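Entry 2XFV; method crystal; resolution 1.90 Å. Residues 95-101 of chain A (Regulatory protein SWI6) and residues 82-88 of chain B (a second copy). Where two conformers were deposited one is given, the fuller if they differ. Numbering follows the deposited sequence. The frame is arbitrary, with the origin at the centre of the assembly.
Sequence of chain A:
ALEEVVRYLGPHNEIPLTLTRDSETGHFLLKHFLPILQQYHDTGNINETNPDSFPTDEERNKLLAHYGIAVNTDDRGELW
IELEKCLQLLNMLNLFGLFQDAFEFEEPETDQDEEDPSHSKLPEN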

# COMPACT_ATOMS: atom_id res chain seq x y z
N LEU A 95 7.64 0.80 -0.77
CA LEU A 95 8.09 -0.51 -1.25
C LEU A 95 6.93 -1.46 -1.54
O LEU A 95 7.14 -2.64 -1.84
CB LEU A 95 9.04 -1.16 -0.23
CG LEU A 95 10.40 -0.50 -0.04
CD1 LEU A 95 11.22 -1.24 1.00
CD2 LEU A 95 11.16 -0.42 -1.38
N PHE A 96 5.70 -0.97 -1.43
CA PHE A 96 4.57 -1.86 -1.70
C PHE A 96 4.55 -2.29 -3.17
O PHE A 96 4.27 -3.45 -3.48
CB PHE A 96 3.22 -1.25 -1.32
CG PHE A 96 2.08 -2.21 -1.50
CD1 PHE A 96 1.83 -3.20 -0.55
CD2 PHE A 96 1.31 -2.19 -2.65
CE1 PHE A 96 0.80 -4.11 -0.73
CE2 PHE A 96 0.28 -3.10 -2.83
CZ PHE A 96 0.02 -4.06 -1.87
N GLY A 97 4.86 -1.35 -4.06
CA GLY A 97 4.96 -1.65 -5.48
C GLY A 97 5.97 -2.76 -5.75
O GLY A 97 5.71 -3.67 -6.54
N LEU A 98 7.11 -2.68 -5.08
CA LEU A 98 8.17 -3.67 -5.28
C LEU A 98 7.69 -5.09 -4.94
O LEU A 98 8.12 -6.05 -5.58
CB LEU A 98 9.42 -3.30 -4.47
CG LEU A 98 10.66 -4.17 -4.64
CD1 LEU A 98 11.19 -4.11 -6.06
CD2 LEU A 98 11.74 -3.77 -3.64
N PHE A 99 6.81 -5.21 -3.95
CA PHE A 99 6.29 -6.50 -3.51
C PHE A 99 4.85 -6.79 -3.98
O PHE A 99 4.19 -7.67 -3.44
CB PHE A 99 6.32 -6.60 -1.98
CG PHE A 99 7.71 -6.76 -1.41
CD1 PHE A 99 8.22 -8.02 -1.13
CD2 PHE A 99 8.49 -5.64 -1.14
CE1 PHE A 99 9.50 -8.17 -0.60
CE2 PHE A 99 9.77 -5.78 -0.61
CZ PHE A 99 10.28 -7.05 -0.34
N GLN A 100 4.38 -6.06 -5.00
CA GLN A 100 2.98 -6.17 -5.43
C GLN A 100 2.50 -7.60 -5.75
O GLN A 100 1.37 -7.96 -5.44
CB GLN A 100 2.68 -5.21 -6.60
CG GLN A 100 3.39 -5.52 -7.92
CD GLN A 100 3.34 -4.37 -8.93
OE1 GLN A 100 2.38 -4.25 -9.70
NE2 GLN A 100 4.37 -3.53 -8.94
N ASP A 101 3.36 -8.41 -6.36
CA ASP A 101 2.95 -9.76 -6.76
C ASP A 101 2.84 -10.72 -5.58
O ASP A 101 2.36 -11.84 -5.74
CB ASP A 101 3.90 -10.33 -7.82
CG ASP A 101 5.29 -10.60 -7.28
OD1 ASP A 101 5.67 -9.95 -6.29
OD2 ASP A 101 6.00 -11.45 -7.85
N GLU B 82 -2.55 2.47 -13.44
CA GLU B 82 -1.56 1.55 -12.87
C GLU B 82 -1.60 1.50 -11.35
O GLU B 82 -2.00 2.45 -10.69
CB GLU B 82 -0.16 1.96 -13.30
CG GLU B 82 0.07 1.80 -14.77
CD GLU B 82 1.52 1.59 -15.08
OE1 GLU B 82 2.37 2.09 -14.32
OE2 GLU B 82 1.81 0.91 -16.09
N LEU B 83 -1.14 0.38 -10.80
CA LEU B 83 -1.04 0.21 -9.35
C LEU B 83 -0.31 1.38 -8.68
O LEU B 83 -0.76 1.87 -7.65
CB LEU B 83 -0.30 -1.10 -9.04
CG LEU B 83 0.06 -1.29 -7.56
CD1 LEU B 83 -1.17 -1.53 -6.70
CD2 LEU B 83 1.05 -2.44 -7.40
N GLU B 84 0.80 1.83 -9.25
CA GLU B 84 1.59 2.88 -8.63
C GLU B 84 0.78 4.19 -8.45
O GLU B 84 0.82 4.83 -7.39
CB GLU B 84 2.87 3.07 -9.43
CG GLU B 84 3.85 1.85 -9.38
CD GLU B 84 3.41 0.57 -10.14
OE1 GLU B 84 2.51 0.59 -11.02
OE2 GLU B 84 4.01 -0.50 -9.86
N LYS B 85 0.02 4.57 -9.48
CA LYS B 85 -0.85 5.74 -9.39
C LYS B 85 -2.05 5.49 -8.46
O LYS B 85 -2.48 6.39 -7.74
CB LYS B 85 -1.30 6.19 -10.80
CG LYS B 85 -2.28 7.39 -10.82
CD LYS B 85 -1.70 8.63 -10.11
CE LYS B 85 -0.52 9.21 -10.86
NZ LYS B 85 0.13 10.30 -10.07
N CYS B 86 -2.60 4.28 -8.48
CA CYS B 86 -3.67 3.95 -7.54
C CYS B 86 -3.22 4.21 -6.09
O CYS B 86 -3.94 4.84 -5.31
CB CYS B 86 -4.10 2.48 -7.70
SG CYS B 86 -5.28 1.91 -6.43
N LEU B 87 -2.03 3.72 -5.74
CA LEU B 87 -1.52 3.90 -4.38
C LEU B 87 -1.25 5.37 -4.07
O LEU B 87 -1.51 5.83 -2.95
CB LEU B 87 -0.25 3.09 -4.14
CG LEU B 87 -0.45 1.57 -4.14
CD1 LEU B 87 0.91 0.86 -4.18
CD2 LEU B 87 -1.25 1.15 -2.93
N GLN B 88 -0.71 6.11 -5.04
CA GLN B 88 -0.49 7.54 -4.86
C GLN B 88 -1.80 8.27 -4.58
O GLN B 88 -1.84 9.17 -3.73
CB GLN B 88 0.21 8.16 -6.09
CG GLN B 88 1.69 7.80 -6.21
CD GLN B 88 2.29 8.22 -7.53
OE1 GLN B 88 1.60 8.32 -8.55
NE2 GLN B 88 3.59 8.47 -7.53
O HOH W 1 2.11 -2.28 -12.08

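The most unusual feature of this contact is the double use of one amide group. Q100(A) NE2 donates to G97(A) O at 2.8 Å within its own chain, and to E84(B) OE2 at 3.2 Å in the second copy. The latter is the one direct hydrogen bond between the two stretches. The N-H...acceptor angles are 148° and 145°, so both bonds are somewhat bent.

G97(A) and Q100(A) are the ends of a type I beta turn. Q100(A) N also donates to G97(A) O, at 3.1 Å. The carbonyl therefore receives both the backbone and the side chain of the same residue. This ties the amide group back to the turn while its second bond reaches across to E84(B).

The CA-to-CB bond of E84(B) points sideways, but the end of its side chain comes nearer. A water extends the polar link. Water 1 lies 3.1 Å from Q100(A) OE1 and 3.1 Å from E84(B) OE1, within hydrogen-bonding geometry of each. It has more acceptors in reach than protons, so the two bonds need not both be made at once.

Q100(A) OE1 also sits 3.2 Å from L83(B) CD2. This is a tight approach of a polar atom to a methyl group.

The apolar part of the contact centres on F96(A). L87(B) CD1 packs 3.4 Å from F96(A) CD2, approaching the ring obliquely. L83(B) CD1 lies at the ring edge, 4.4 Å from F96(A) CE2. L83(B) and L87(B) are one helical turn apart, joined by the backbone bond from L87(B) N to L83(B) O at 2.9 Å. The CA-to-CB bonds of both point toward the chain A stretch.

G97(A) makes the nearest backbone approach, its CA 6.5 Å from E84(B) CA. G97(A) CA is 4.4 Å from L83(B) CD2.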